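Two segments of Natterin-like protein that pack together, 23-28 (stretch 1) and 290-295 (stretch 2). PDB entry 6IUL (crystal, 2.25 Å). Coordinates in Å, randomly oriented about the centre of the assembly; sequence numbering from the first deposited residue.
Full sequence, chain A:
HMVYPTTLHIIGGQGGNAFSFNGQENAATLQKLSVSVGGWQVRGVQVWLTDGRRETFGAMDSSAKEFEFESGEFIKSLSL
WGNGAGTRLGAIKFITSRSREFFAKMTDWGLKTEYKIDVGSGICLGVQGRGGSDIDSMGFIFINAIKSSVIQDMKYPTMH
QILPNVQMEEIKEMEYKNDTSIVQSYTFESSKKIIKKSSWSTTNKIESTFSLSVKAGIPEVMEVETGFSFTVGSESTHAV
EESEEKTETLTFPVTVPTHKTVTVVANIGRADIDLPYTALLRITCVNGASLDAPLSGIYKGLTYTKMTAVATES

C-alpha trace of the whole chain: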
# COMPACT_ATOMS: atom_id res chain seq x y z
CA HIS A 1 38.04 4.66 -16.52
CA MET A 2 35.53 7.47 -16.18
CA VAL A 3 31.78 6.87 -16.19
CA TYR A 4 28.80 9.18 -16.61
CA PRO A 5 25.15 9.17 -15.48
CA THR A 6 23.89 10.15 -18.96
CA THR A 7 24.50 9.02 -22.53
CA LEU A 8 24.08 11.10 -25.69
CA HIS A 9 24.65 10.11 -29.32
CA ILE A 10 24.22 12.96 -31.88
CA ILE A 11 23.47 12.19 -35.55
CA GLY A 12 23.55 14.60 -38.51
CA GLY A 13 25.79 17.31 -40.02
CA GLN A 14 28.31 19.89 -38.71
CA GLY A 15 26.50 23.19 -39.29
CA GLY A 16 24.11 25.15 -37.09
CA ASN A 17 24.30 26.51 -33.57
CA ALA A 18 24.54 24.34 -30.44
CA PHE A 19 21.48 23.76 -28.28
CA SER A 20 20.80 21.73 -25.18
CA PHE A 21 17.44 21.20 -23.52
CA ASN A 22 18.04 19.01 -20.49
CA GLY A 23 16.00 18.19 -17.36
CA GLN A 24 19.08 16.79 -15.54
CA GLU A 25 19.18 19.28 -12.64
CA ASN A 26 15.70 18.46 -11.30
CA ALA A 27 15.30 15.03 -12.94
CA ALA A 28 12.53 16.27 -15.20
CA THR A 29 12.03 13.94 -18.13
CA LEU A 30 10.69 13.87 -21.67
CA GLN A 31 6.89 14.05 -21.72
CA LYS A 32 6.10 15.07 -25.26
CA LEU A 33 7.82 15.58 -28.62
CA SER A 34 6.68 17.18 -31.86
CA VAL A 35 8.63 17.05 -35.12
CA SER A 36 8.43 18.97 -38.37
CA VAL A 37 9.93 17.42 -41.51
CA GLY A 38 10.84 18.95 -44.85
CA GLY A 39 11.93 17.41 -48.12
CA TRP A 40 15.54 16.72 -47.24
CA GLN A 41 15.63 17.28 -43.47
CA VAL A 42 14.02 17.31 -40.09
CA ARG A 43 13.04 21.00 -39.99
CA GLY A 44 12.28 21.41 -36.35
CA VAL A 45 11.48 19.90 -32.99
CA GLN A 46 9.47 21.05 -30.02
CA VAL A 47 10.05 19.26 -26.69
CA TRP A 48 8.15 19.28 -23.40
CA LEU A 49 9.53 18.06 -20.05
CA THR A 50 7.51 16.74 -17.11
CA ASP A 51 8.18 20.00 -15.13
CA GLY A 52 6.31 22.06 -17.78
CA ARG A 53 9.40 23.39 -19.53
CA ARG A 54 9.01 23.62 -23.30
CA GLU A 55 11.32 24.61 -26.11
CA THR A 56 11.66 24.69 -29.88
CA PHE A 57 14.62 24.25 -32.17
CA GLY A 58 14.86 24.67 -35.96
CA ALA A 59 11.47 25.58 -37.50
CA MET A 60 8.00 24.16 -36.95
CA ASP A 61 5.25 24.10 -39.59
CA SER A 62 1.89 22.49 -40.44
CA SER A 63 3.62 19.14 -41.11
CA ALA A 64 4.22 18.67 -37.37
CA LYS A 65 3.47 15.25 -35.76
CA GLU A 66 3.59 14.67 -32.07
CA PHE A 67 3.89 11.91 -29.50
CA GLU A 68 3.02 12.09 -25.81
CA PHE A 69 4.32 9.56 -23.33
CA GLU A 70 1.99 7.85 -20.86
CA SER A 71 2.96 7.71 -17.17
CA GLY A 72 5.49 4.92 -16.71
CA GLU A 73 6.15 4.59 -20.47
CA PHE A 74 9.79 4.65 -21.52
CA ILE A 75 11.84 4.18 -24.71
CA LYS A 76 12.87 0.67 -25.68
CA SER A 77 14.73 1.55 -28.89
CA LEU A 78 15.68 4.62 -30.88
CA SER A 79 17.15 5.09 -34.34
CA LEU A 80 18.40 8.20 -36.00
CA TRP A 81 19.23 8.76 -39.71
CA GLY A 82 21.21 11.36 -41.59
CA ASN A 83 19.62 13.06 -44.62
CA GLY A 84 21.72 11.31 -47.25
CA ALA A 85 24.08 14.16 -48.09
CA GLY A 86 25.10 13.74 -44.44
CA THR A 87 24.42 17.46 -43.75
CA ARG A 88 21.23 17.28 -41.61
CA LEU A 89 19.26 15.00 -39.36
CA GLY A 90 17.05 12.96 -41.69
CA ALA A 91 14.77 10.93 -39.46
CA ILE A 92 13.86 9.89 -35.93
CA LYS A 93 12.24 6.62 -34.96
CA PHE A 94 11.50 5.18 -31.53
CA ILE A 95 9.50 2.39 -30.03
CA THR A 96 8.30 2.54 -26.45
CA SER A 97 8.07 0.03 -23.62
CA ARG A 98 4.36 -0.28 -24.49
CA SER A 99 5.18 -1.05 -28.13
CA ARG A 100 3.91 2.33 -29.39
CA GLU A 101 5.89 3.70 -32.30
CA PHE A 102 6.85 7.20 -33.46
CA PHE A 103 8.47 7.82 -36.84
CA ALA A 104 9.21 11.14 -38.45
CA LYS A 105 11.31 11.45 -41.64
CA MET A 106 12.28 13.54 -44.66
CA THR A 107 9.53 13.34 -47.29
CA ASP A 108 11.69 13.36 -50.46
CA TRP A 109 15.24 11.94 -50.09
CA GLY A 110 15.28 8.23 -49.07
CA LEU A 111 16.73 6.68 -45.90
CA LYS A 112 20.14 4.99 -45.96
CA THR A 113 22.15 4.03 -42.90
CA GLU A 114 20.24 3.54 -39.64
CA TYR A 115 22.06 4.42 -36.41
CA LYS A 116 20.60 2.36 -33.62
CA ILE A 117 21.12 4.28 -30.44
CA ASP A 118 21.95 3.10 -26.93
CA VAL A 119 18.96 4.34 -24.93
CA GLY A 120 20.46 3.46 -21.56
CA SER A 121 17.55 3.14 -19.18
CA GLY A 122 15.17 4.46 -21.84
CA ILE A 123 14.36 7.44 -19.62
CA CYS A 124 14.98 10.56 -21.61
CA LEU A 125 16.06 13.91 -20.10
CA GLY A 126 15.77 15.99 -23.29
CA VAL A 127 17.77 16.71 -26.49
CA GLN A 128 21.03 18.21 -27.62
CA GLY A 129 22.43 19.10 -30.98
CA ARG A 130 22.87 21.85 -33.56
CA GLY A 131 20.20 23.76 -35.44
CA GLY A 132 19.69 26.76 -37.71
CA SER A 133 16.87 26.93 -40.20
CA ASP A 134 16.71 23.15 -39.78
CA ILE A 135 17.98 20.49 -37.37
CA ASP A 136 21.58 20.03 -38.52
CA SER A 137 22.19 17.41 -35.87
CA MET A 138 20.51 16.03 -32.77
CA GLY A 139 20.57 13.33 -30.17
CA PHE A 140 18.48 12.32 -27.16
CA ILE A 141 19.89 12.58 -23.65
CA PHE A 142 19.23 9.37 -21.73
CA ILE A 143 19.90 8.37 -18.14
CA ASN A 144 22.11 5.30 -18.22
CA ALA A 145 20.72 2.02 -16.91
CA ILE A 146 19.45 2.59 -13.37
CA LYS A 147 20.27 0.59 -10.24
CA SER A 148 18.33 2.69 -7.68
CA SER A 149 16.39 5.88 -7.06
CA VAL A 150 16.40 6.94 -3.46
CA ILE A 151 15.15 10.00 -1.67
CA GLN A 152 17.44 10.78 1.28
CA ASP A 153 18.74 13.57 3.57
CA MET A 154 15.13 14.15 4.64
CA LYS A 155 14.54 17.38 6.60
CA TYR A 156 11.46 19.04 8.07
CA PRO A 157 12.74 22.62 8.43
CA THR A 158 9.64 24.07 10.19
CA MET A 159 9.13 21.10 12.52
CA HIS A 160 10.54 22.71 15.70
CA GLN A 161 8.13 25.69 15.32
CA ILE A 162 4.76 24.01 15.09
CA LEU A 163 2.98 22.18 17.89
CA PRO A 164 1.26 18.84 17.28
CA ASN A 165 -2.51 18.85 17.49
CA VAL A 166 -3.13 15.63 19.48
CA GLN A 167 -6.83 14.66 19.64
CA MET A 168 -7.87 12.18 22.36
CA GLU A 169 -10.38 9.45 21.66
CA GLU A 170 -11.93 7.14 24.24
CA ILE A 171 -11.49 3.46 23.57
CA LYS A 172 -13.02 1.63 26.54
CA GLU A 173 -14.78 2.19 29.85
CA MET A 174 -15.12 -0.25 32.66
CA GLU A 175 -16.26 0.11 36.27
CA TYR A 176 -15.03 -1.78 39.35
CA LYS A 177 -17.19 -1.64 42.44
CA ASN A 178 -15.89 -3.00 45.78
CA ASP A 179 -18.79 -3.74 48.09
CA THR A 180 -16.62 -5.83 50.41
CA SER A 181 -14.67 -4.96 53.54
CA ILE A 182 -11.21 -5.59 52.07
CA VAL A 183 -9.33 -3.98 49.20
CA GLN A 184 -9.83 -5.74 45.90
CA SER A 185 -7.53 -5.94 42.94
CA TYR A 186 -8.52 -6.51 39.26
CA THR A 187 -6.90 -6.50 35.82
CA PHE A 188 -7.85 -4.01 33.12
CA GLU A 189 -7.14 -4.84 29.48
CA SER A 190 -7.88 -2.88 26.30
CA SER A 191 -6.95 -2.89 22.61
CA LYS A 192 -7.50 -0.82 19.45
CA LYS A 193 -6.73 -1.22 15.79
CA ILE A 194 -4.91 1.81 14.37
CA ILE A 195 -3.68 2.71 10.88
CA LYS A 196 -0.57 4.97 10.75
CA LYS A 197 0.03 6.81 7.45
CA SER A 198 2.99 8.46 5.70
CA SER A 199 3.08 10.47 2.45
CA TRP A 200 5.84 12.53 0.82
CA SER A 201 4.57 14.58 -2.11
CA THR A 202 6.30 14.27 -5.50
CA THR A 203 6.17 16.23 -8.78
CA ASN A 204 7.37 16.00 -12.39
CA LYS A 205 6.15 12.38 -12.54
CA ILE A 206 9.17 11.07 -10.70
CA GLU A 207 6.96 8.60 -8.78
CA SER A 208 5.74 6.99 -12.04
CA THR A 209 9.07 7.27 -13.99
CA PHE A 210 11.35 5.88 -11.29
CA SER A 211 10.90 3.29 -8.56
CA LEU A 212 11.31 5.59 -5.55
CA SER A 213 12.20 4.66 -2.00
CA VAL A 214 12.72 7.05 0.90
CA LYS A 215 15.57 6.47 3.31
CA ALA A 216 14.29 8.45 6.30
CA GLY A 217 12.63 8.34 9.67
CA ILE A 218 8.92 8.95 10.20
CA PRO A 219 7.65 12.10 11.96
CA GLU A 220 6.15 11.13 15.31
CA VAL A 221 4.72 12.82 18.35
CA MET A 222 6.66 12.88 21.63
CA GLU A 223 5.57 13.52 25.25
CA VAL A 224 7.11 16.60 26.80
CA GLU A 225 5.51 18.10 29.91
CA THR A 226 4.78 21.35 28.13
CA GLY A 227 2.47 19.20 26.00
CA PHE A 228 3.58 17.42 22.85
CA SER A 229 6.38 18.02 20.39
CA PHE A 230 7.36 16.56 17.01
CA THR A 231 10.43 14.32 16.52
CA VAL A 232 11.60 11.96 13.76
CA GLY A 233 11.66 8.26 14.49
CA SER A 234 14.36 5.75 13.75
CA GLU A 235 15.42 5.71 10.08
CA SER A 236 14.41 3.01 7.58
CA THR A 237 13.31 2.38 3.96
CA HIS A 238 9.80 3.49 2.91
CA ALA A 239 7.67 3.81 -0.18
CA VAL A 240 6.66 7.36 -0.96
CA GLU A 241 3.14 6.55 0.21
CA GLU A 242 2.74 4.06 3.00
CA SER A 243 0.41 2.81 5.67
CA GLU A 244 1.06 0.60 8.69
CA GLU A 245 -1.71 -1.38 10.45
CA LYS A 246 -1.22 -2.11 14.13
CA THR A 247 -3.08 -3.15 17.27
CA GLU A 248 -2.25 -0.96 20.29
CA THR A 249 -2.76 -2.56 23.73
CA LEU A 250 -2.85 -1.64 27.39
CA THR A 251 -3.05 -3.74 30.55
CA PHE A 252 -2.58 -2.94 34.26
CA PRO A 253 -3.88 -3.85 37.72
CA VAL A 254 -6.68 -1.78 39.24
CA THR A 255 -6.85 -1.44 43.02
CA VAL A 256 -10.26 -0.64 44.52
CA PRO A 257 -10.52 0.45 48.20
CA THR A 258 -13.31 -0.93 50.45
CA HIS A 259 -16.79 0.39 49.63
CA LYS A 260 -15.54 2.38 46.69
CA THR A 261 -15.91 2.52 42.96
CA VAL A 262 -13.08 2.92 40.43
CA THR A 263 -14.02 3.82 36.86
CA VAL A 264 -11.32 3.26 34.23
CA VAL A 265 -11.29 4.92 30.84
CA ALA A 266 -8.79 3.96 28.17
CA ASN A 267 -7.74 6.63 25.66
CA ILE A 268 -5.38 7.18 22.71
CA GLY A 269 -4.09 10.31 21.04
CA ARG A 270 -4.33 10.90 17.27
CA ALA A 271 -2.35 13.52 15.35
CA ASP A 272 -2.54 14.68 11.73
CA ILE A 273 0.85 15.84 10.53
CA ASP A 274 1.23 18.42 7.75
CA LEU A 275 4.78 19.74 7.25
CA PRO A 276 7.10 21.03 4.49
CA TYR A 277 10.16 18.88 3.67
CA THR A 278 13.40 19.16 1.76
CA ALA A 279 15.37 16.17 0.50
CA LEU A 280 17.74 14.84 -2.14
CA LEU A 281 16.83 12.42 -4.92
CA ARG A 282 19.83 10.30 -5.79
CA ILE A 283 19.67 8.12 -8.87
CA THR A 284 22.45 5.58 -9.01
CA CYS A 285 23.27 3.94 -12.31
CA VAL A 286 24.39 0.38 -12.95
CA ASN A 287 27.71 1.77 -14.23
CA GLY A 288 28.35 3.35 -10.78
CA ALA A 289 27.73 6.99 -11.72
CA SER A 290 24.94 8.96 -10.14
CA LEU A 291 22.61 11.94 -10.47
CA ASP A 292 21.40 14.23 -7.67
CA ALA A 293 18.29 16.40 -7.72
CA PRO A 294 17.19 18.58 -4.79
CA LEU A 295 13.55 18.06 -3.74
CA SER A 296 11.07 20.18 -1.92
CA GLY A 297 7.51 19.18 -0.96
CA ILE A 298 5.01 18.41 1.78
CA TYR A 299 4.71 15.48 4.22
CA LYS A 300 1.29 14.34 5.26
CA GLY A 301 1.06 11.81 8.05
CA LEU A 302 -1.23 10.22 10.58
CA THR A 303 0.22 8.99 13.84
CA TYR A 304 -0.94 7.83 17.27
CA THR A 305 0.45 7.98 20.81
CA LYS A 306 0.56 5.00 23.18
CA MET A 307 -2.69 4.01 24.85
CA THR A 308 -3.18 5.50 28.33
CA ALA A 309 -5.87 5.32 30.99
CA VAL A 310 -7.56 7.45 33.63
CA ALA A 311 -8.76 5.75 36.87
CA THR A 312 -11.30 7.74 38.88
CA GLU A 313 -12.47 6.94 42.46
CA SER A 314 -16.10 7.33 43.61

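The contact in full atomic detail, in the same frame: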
# COMPACT_ATOMS: atom_id res chain seq x y z
N GLY A 23 16.64 18.16 -18.69
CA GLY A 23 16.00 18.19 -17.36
C GLY A 23 16.86 17.64 -16.23
O GLY A 23 16.38 17.44 -15.10
N GLN A 24 18.13 17.39 -16.51
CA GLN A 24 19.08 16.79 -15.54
C GLN A 24 19.05 17.33 -14.12
O GLN A 24 19.05 16.55 -13.18
CB GLN A 24 20.52 16.94 -16.04
CG GLN A 24 21.53 16.09 -15.28
CD GLN A 24 22.75 15.74 -16.10
OE1 GLN A 24 22.73 15.80 -17.33
NE2 GLN A 24 23.84 15.41 -15.45
N GLU A 25 19.03 18.65 -13.97
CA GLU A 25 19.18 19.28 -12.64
C GLU A 25 18.06 18.97 -11.67
O GLU A 25 18.31 18.87 -10.47
CB GLU A 25 19.29 20.79 -12.77
CG GLU A 25 20.53 21.17 -13.58
CD GLU A 25 20.76 22.69 -13.69
OE1 GLU A 25 19.90 23.52 -13.25
OE2 GLU A 25 21.84 23.03 -14.23
N ASN A 26 16.83 18.80 -12.17
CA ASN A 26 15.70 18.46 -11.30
C ASN A 26 15.05 17.15 -11.69
O ASN A 26 13.91 16.88 -11.32
CB ASN A 26 14.67 19.60 -11.29
CG ASN A 26 14.14 19.93 -12.68
OD1 ASN A 26 14.69 19.46 -13.68
ND2 ASN A 26 13.07 20.71 -12.74
N ALA A 27 15.78 16.34 -12.46
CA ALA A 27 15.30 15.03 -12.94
C ALA A 27 13.96 15.07 -13.67
O ALA A 27 13.16 14.13 -13.61
CB ALA A 27 15.23 14.04 -11.78
N ALA A 28 13.70 16.18 -14.35
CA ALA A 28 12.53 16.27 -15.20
C ALA A 28 12.83 15.52 -16.50
O ALA A 28 13.94 15.58 -16.99
CB ALA A 28 12.18 17.72 -15.50
N SER A 290 26.16 8.58 -10.78
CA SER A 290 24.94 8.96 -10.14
C SER A 290 24.51 10.39 -10.51
O SER A 290 25.26 11.19 -11.08
CB SER A 290 25.07 8.84 -8.60
OG SER A 290 25.91 9.87 -8.10
N LEU A 291 23.28 10.69 -10.14
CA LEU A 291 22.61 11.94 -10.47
C LEU A 291 21.83 12.42 -9.23
O LEU A 291 21.00 11.68 -8.68
CB LEU A 291 21.61 11.64 -11.57
CG LEU A 291 21.19 12.76 -12.46
CD1 LEU A 291 22.44 13.29 -13.16
CD2 LEU A 291 20.17 12.25 -13.46
N ASP A 292 22.08 13.64 -8.81
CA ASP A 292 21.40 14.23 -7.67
C ASP A 292 20.43 15.32 -8.10
O ASP A 292 20.76 16.14 -8.95
CB ASP A 292 22.43 14.83 -6.72
CG ASP A 292 23.25 13.75 -5.98
OD1 ASP A 292 23.02 12.53 -6.19
OD2 ASP A 292 24.12 14.12 -5.17
N ALA A 293 19.24 15.31 -7.52
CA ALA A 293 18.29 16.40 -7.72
C ALA A 293 17.67 16.81 -6.38
O ALA A 293 17.05 16.01 -5.70
CB ALA A 293 17.19 15.98 -8.69
N PRO A 294 17.83 18.09 -6.01
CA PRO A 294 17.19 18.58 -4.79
C PRO A 294 15.67 18.51 -4.90
O PRO A 294 15.11 18.71 -5.96
CB PRO A 294 17.68 20.04 -4.68
CG PRO A 294 18.16 20.41 -6.06
CD PRO A 294 18.61 19.12 -6.72
N LEU A 295 15.01 18.20 -3.79
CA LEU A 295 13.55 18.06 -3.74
C LEU A 295 13.01 18.94 -2.64
O LEU A 295 13.62 19.14 -1.60
CB LEU A 295 13.15 16.61 -3.41
CG LEU A 295 13.39 15.55 -4.49
CD1 LEU A 295 12.73 14.22 -4.08
CD2 LEU A 295 12.75 16.09 -5.77
O HOH W 1 21.43 16.20 -11.61

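No direct hydrogen bond joins these two stretches; their polar link is a single water. Water 1 donates to Gln24 O at 2.9 Å and to Asp292 O at 2.7 Å. Both partners are backbone carbonyls, which cannot bond to each other because neither carries a proton. The water supplies both protons and so ties the loop to the strand.

Stretch 2 is an extended strand. Stretch 1 is a compact turn, held by its own backbone. Gly23 O accepts from Asn26 N at 3.3 Å and, weakly, from Ala28 N at 3.1 Å. A further weak bond runs from Ala27 N to Gln24 O at 3.4 Å. Asn26 points its CA-to-CB bond away from the strand. Asn26 OD1 accepts a weak bond from Ala28 N at 3.5 Å, while its ND2 is satisfied elsewhere in the structure.

The CA traces come closest at Asn26 and Ala293, whose CA atoms lie 4.9 Å apart. Ala293 directs its methyl toward the turn. Ala293 CB lies 3.6 Å from Glu25 O, 3.9 Å from Asn26 C and 4.1 Å from Ala27 CB. The last pair is an apolar contact between two small side chains. The methyl otherwise rests against backbone, and these are van der Waals contacts. Pro294 adds to this region, with Pro294 CD 3.8 Å from Glu25 O. The CA-to-CB bond of Glu25 points away, and its side chain makes no contact with the strand.

At Leu291 the backbones are wider apart, with Leu291 CA 7.9 Å from Gln24 CA. Side chains span the gap. Gln24 leaves its backbone sideways, but its extended chain brings Gln24 NE2 to 3.4 Å from Leu291 CD1. This is packing of an amide against a methyl, not a hydrogen bond. Leu291 has the largest area covered by the other stretch.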